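Local coordinates for DUF3836 domain-containing protein (Bacteroides vulgatus, PDB 4R8O) that is of unknown function but folds as a single-layer antiparallel beta-sheet evolved from beta-hairpin repeats, at residues Y10-V15 against V20-F25; H38-K41 against Q47-E50. All coordinates share one frame; numbering follows the deposited sequence.

In the fold
Contacts 1 and 2 both lie at the surface of one antiparallel sheet with its strands in chain order. Each joins the two strands of a beta hairpin: 8-15 with 18-28 in contact 1, 31-42 with 48-57 in contact 2. Strands 18-28 and 31-42 are neighbours, and backbone bonds between Glu-22 and His-38 and between Val-20 and Tyr-40 tie the contacts together. Contact 1 includes an outermost strand, and backbone pairing dominates it, interrupted by one classic beta bulge. Contact 2 is centred about 7 Å from the centre of the chain, against about 11 Å for contact 1. Segment 47-50 is bent at Thr-49, and a cation-pi stack of Arg-48 on Tyr-40 supplements the few backbone bonds.

Contact 1 of 2, residues Y10-V15 against V20-F25; sequences YNAEEV and VSETIF
Tyr-10 and Ile-24 sit opposite each other in a beta hairpin formed by strands 8-15 and 18-28. Strand 8-15 is an outermost strand of the single-layer sheet. The short segments run nearly antiparallel, with their axes 4.7 Å apart. The tight part is the backbone. Asn-11 and Thr-23 form a hydrogen-bonded pair. Asn-11 N donates a hydrogen bond to Thr-23 O at 3.0 Å, and Thr-23 N returns a bond to Asn-11 O at 2.8 Å. Farther along, Glu-13 takes part in a classic beta bulge, facing both Val-20 and Ser-21. Glu-13 N bonds to Ser-21 O, while Glu-13 O accepts from Val-20 N in a more bent bond (142° at the hydrogen).

On the other side of strand 18-28, Val-20, Glu-22 and Ile-24 bond to strand 31-42. The side of strand 8-15 is looser: Tyr-10, Asn-11, Ala-12 and Glu-13 are all exposed. Ala-12 and Glu-22 are paired between Tyr-10 and the bulge, but their side chains meet only at 4.4 Å, from CB to CG. The extended chain of Glu-22 brings OE1 to the edge of the Tyr-10 ring, 3.9 Å from CD2. The ring and carboxylate planes are 56° apart. Asn-11 and Glu-13 project from the other face of the sheet. There Asn-11 CB meets the edge of the Phe-25 ring, and Thr-23 CG2 lies over one face of that ring.

Apolar contacts mark the two ends. Val-15 CB touches Val-20 CG2 at 3.5 Å beside the bulge. At the other end, Tyr-10 has CG beside its backbone N (chi1 -59°), and its ring runs alongside Ile-24. Ring atom CD2 of Tyr-10 lies 3.7 Å from Ile-24 CG1.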
loop_
_atom_site.group_PDB
_atom_site.type_symbol
_atom_site.label_atom_id
_atom_site.label_comp_id
_atom_site.label_asym_id
_atom_site.label_seq_id
_atom_site.Cartn_x
_atom_site.Cartn_y
_atom_site.Cartn_z
ATOM N N TYR A 10 -1.138 4.501 -13.971
ATOM C CA TYR A 10 -0.212 3.790 -13.126
ATOM C C TYR A 10 1.233 3.976 -13.552
ATOM O O TYR A 10 1.555 3.898 -14.739
ATOM C CB TYR A 10 -0.568 2.307 -13.151
ATOM C CG TYR A 10 -1.997 2.057 -12.673
ATOM C CD1 TYR A 10 -3.075 2.131 -13.567
ATOM C CD2 TYR A 10 -2.287 1.781 -11.325
ATOM C CE1 TYR A 10 -4.387 1.928 -13.143
ATOM C CE2 TYR A 10 -3.603 1.560 -10.887
ATOM C CZ TYR A 10 -4.660 1.631 -11.803
ATOM O OH TYR A 10 -5.997 1.431 -11.406
ATOM N N ASN A 11 2.115 4.195 -12.576
ATOM C CA ASN A 11 3.550 4.077 -12.796
ATOM C C ASN A 11 4.238 3.314 -11.674
ATOM O O ASN A 11 4.152 3.717 -10.501
ATOM C CB ASN A 11 4.208 5.421 -12.890
ATOM C CG ASN A 11 5.695 5.294 -13.132
ATOM O OD1 ASN A 11 6.145 4.975 -14.252
ATOM N ND2 ASN A 11 6.474 5.511 -12.085
ATOM N N ALA A 12 4.992 2.287 -12.070
ATOM C CA ALA A 12 5.646 1.360 -11.169
ATOM C C ALA A 12 7.145 1.585 -11.136
ATOM O O ALA A 12 7.788 1.810 -12.182
ATOM C CB ALA A 12 5.390 -0.067 -11.615
ATOM N N GLU A 13 7.699 1.474 -9.927
ATOM C CA GLU A 13 9.116 1.508 -9.719
ATOM C C GLU A 13 9.541 0.088 -9.434
ATOM O O GLU A 13 9.066 -0.533 -8.457
ATOM C CB GLU A 13 9.459 2.371 -8.515
ATOM C CG GLU A 13 10.908 2.200 -8.085
ATOM C CD GLU A 13 11.272 2.957 -6.833
ATOM O OE1 GLU A 13 10.445 3.769 -6.317
ATOM O OE2 GLU A 13 12.398 2.674 -6.345
ATOM N N GLU A 14 10.526 -0.371 -10.189
ATOM C CA GLU A 14 11.032 -1.737 -10.089
ATOM C C GLU A 14 12.457 -1.689 -9.527
ATOM O O GLU A 14 13.199 -0.753 -9.811
ATOM C CB GLU A 14 10.987 -2.414 -11.449
ATOM C CG GLU A 14 11.440 -3.873 -11.427
ATOM C CD GLU A 14 10.802 -4.750 -12.511
ATOM O OE1 GLU A 14 9.568 -4.685 -12.722
ATOM O OE2 GLU A 14 11.543 -5.536 -13.143
ATOM N N VAL A 15 12.807 -2.663 -8.692
ATOM C CA VAL A 15 14.176 -2.835 -8.154
ATOM C C VAL A 15 14.390 -4.341 -8.104
ATOM O O VAL A 15 13.594 -5.037 -7.481
ATOM C CB VAL A 15 14.365 -2.221 -6.731
ATOM C CG1 VAL A 15 15.681 -2.643 -6.088
ATOM C CG2 VAL A 15 14.272 -0.704 -6.788
ATOM N N VAL A 20 8.781 -2.085 -6.049
ATOM C CA VAL A 20 8.968 -1.586 -4.679
ATOM C C VAL A 20 7.945 -0.523 -4.376
ATOM O O VAL A 20 7.694 -0.190 -3.224
ATOM C CB VAL A 20 10.390 -0.979 -4.529
ATOM C CG1 VAL A 20 10.661 -0.408 -3.126
ATOM C CG2 VAL A 20 11.406 -2.049 -4.855
ATOM N N SER A 21 7.390 0.050 -5.421
ATOM C CA SER A 21 6.440 1.107 -5.283
ATOM C C SER A 21 5.630 1.257 -6.555
ATOM O O SER A 21 6.096 0.918 -7.651
ATOM C CB SER A 21 7.177 2.411 -5.002
ATOM O OG SER A 21 6.293 3.528 -5.030
ATOM N N GLU A 22 4.443 1.820 -6.400
ATOM C CA GLU A 22 3.607 2.161 -7.533
ATOM C C GLU A 22 2.794 3.411 -7.224
ATOM O O GLU A 22 2.257 3.554 -6.141
ATOM C CB GLU A 22 2.701 1.010 -7.823
ATOM C CG GLU A 22 1.989 1.144 -9.132
ATOM C CD GLU A 22 0.789 0.263 -9.198
ATOM O OE1 GLU A 22 -0.111 0.449 -8.358
ATOM O OE2 GLU A 22 0.749 -0.607 -10.079
ATOM N N THR A 23 2.676 4.292 -8.194
ATOM C CA THR A 23 1.980 5.546 -8.003
ATOM C C THR A 23 0.761 5.551 -8.935
ATOM O O THR A 23 0.830 5.084 -10.073
ATOM C CB THR A 23 2.925 6.698 -8.279
ATOM O OG1 THR A 23 4.128 6.507 -7.525
ATOM C CG2 THR A 23 2.314 8.002 -7.871
ATOM N N ILE A 24 -0.349 6.073 -8.429
ATOM C CA ILE A 24 -1.600 6.124 -9.186
ATOM C C ILE A 24 -1.968 7.588 -9.252
ATOM O O ILE A 24 -1.839 8.323 -8.254
ATOM C CB ILE A 24 -2.727 5.258 -8.581
ATOM C CG1 ILE A 24 -2.210 3.836 -8.306
ATOM C CG2 ILE A 24 -3.906 5.160 -9.543
ATOM C CD1 ILE A 24 -3.102 2.995 -7.403
ATOM N N PHE A 25 -2.368 8.016 -10.443
ATOM C CA PHE A 25 -2.718 9.394 -10.675
ATOM C C PHE A 25 -4.098 9.469 -11.302
ATOM O O PHE A 25 -4.588 8.493 -11.865
ATOM C CB PHE A 25 -1.792 10.047 -11.692
ATOM C CG PHE A 25 -0.322 9.846 -11.469
ATOM C CD1 PHE A 25 0.341 8.752 -12.040
ATOM C CD2 PHE A 25 0.451 10.832 -10.834
ATOM C CE1 PHE A 25 1.725 8.589 -11.896
ATOM C CE2 PHE A 25 1.854 10.676 -10.718
ATOM C CZ PHE A 25 2.484 9.541 -11.222
#

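Contact 2 of 2, residues H38-K41 against Q47-E50; sequences HNYK and QRTE
Arg-48 lays its guanidinium over one face of the Tyr-40 ring. The planes are 22° apart, and Arg-48 CZ lies 4.0 Å from the ring centroid, over the face. This is a cation-pi stack, offset toward the rim. The closest approach is from Arg-48 NE to Tyr-40 CD1, at 3.4 Å. The Arg-48 chain starts out extended and then bends at chi3, which brings the flat group over the ring. A hydrogen bond from Arg-48 NH2 to Tyr-42 OH further fixes the guanidinium.

At Thr-49 the backbone takes over. Its N-H gives a nearly straight bond to Lys-41 O. The N to O distance is 2.7 Å. Thr-49 CB also packs near this oxygen. The contact belongs to the beta hairpin of strands 31-42 and 48-57, within the single-layer antiparallel sheet. The second segment bends at Thr-49 (psi -37°), so the short segments meet at 123°, well away from antiparallel. Thr-49 is also bonded through its backbone to Tyr-71 of strand 62-73.

Glu-50 N makes a second, weak bond to the same Lys-41 O, at 3.4 Å. The Glu-50 carbonyl oxygen lies at the edge of the Tyr-40 ring, in its plane. The side chains of Glu-50 and Lys-41 run side by side and point the same way. Glu-50 CB packs on Lys-41 CG at 3.8 Å. Their charged ends do not meet: Lys-41 NZ stays 5.2 Å from Glu-50 OE2, and Glu-50 OE1 forms a long, weak ion pair with Arg-70.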
loop_
_atom_site.group_PDB
_atom_site.type_symbol
_atom_site.label_atom_id
_atom_site.label_comp_id
_atom_site.label_asym_id
_atom_site.label_seq_id
_atom_site.Cartn_x
_atom_site.Cartn_y
_atom_site.Cartn_z
ATOM N N HIS A 38 1.404 3.156 -3.510
ATOM C CA HIS A 38 1.532 1.892 -2.803
ATOM C C HIS A 38 3.011 1.630 -2.606
ATOM O O HIS A 38 3.750 1.601 -3.573
ATOM C CB HIS A 38 0.999 0.759 -3.633
ATOM C CG HIS A 38 -0.481 0.597 -3.607
ATOM N ND1 HIS A 38 -1.134 0.023 -2.543
ATOM C CD2 HIS A 38 -1.422 0.813 -4.561
ATOM C CE1 HIS A 38 -2.421 -0.084 -2.830
ATOM N NE2 HIS A 38 -2.624 0.385 -4.053
ATOM N N ASN A 39 3.442 1.413 -1.381
ATOM C CA ASN A 39 4.854 1.076 -1.110
ATOM C C ASN A 39 4.860 -0.363 -0.631
ATOM O O ASN A 39 4.181 -0.682 0.321
ATOM C CB ASN A 39 5.371 2.021 -0.062
ATOM C CG ASN A 39 5.244 3.488 -0.500
ATOM O OD1 ASN A 39 5.701 3.858 -1.598
ATOM N ND2 ASN A 39 4.614 4.325 0.328
ATOM N N TYR A 40 5.596 -1.224 -1.336
ATOM C CA TYR A 40 5.641 -2.661 -1.096
ATOM C C TYR A 40 6.973 -3.124 -0.483
ATOM O O TYR A 40 8.001 -2.581 -0.837
ATOM C CB TYR A 40 5.521 -3.375 -2.436
ATOM C CG TYR A 40 4.314 -3.003 -3.204
ATOM C CD1 TYR A 40 3.071 -3.448 -2.809
ATOM C CD2 TYR A 40 4.407 -2.226 -4.352
ATOM C CE1 TYR A 40 1.932 -3.117 -3.530
ATOM C CE2 TYR A 40 3.287 -1.880 -5.087
ATOM C CZ TYR A 40 2.046 -2.327 -4.672
ATOM O OH TYR A 40 0.920 -1.976 -5.374
ATOM N N LYS A 41 6.939 -4.144 0.384
ATOM C CA LYS A 41 8.142 -4.754 0.992
ATOM C C LYS A 41 8.052 -6.228 0.741
ATOM O O LYS A 41 6.961 -6.764 0.635
ATOM C CB LYS A 41 8.200 -4.521 2.506
ATOM C CG LYS A 41 7.941 -3.076 2.893
ATOM C CD LYS A 41 8.514 -2.624 4.230
ATOM C CE LYS A 41 8.745 -1.095 4.218
ATOM N NZ LYS A 41 9.564 -0.524 3.082
ATOM N N GLN A 47 8.619 -12.802 -1.591
ATOM C CA GLN A 47 7.170 -12.743 -1.516
ATOM C C GLN A 47 6.799 -11.475 -0.777
ATOM O O GLN A 47 7.548 -11.003 0.107
ATOM C CB GLN A 47 6.650 -13.932 -0.752
ATOM C CG GLN A 47 6.807 -15.245 -1.496
ATOM C CD GLN A 47 6.397 -16.419 -0.642
ATOM O OE1 GLN A 47 6.748 -16.491 0.554
ATOM N NE2 GLN A 47 5.670 -17.357 -1.230
ATOM N N ARG A 48 5.654 -10.926 -1.174
ATOM C CA ARG A 48 5.269 -9.632 -0.735
ATOM C C ARG A 48 4.801 -9.685 0.708
ATOM O O ARG A 48 3.991 -10.528 1.067
ATOM C CB ARG A 48 4.153 -9.080 -1.604
ATOM C CG ARG A 48 3.791 -7.640 -1.258
ATOM C CD ARG A 48 2.827 -7.090 -2.282
ATOM N NE ARG A 48 3.523 -6.738 -3.535
ATOM C CZ ARG A 48 2.939 -6.553 -4.727
ATOM N NH1 ARG A 48 1.618 -6.718 -4.892
ATOM N NH2 ARG A 48 3.691 -6.227 -5.787
ATOM N N THR A 49 5.252 -8.715 1.494
ATOM C CA THR A 49 4.963 -8.669 2.932
ATOM C C THR A 49 4.132 -7.503 3.384
ATOM O O THR A 49 3.325 -7.659 4.295
ATOM C CB THR A 49 6.280 -8.735 3.683
ATOM O OG1 THR A 49 6.621 -10.119 3.734
ATOM C CG2 THR A 49 6.184 -8.228 5.105
ATOM N N GLU A 50 4.344 -6.342 2.801
ATOM C CA GLU A 50 3.522 -5.166 3.097
ATOM C C GLU A 50 2.977 -4.607 1.814
ATOM O O GLU A 50 3.392 -4.960 0.727
ATOM C CB GLU A 50 4.366 -4.096 3.761
ATOM C CG GLU A 50 3.648 -3.135 4.697
ATOM C CD GLU A 50 4.672 -2.414 5.536
ATOM O OE1 GLU A 50 5.323 -3.075 6.397
ATOM O OE2 GLU A 50 4.903 -1.220 5.289
#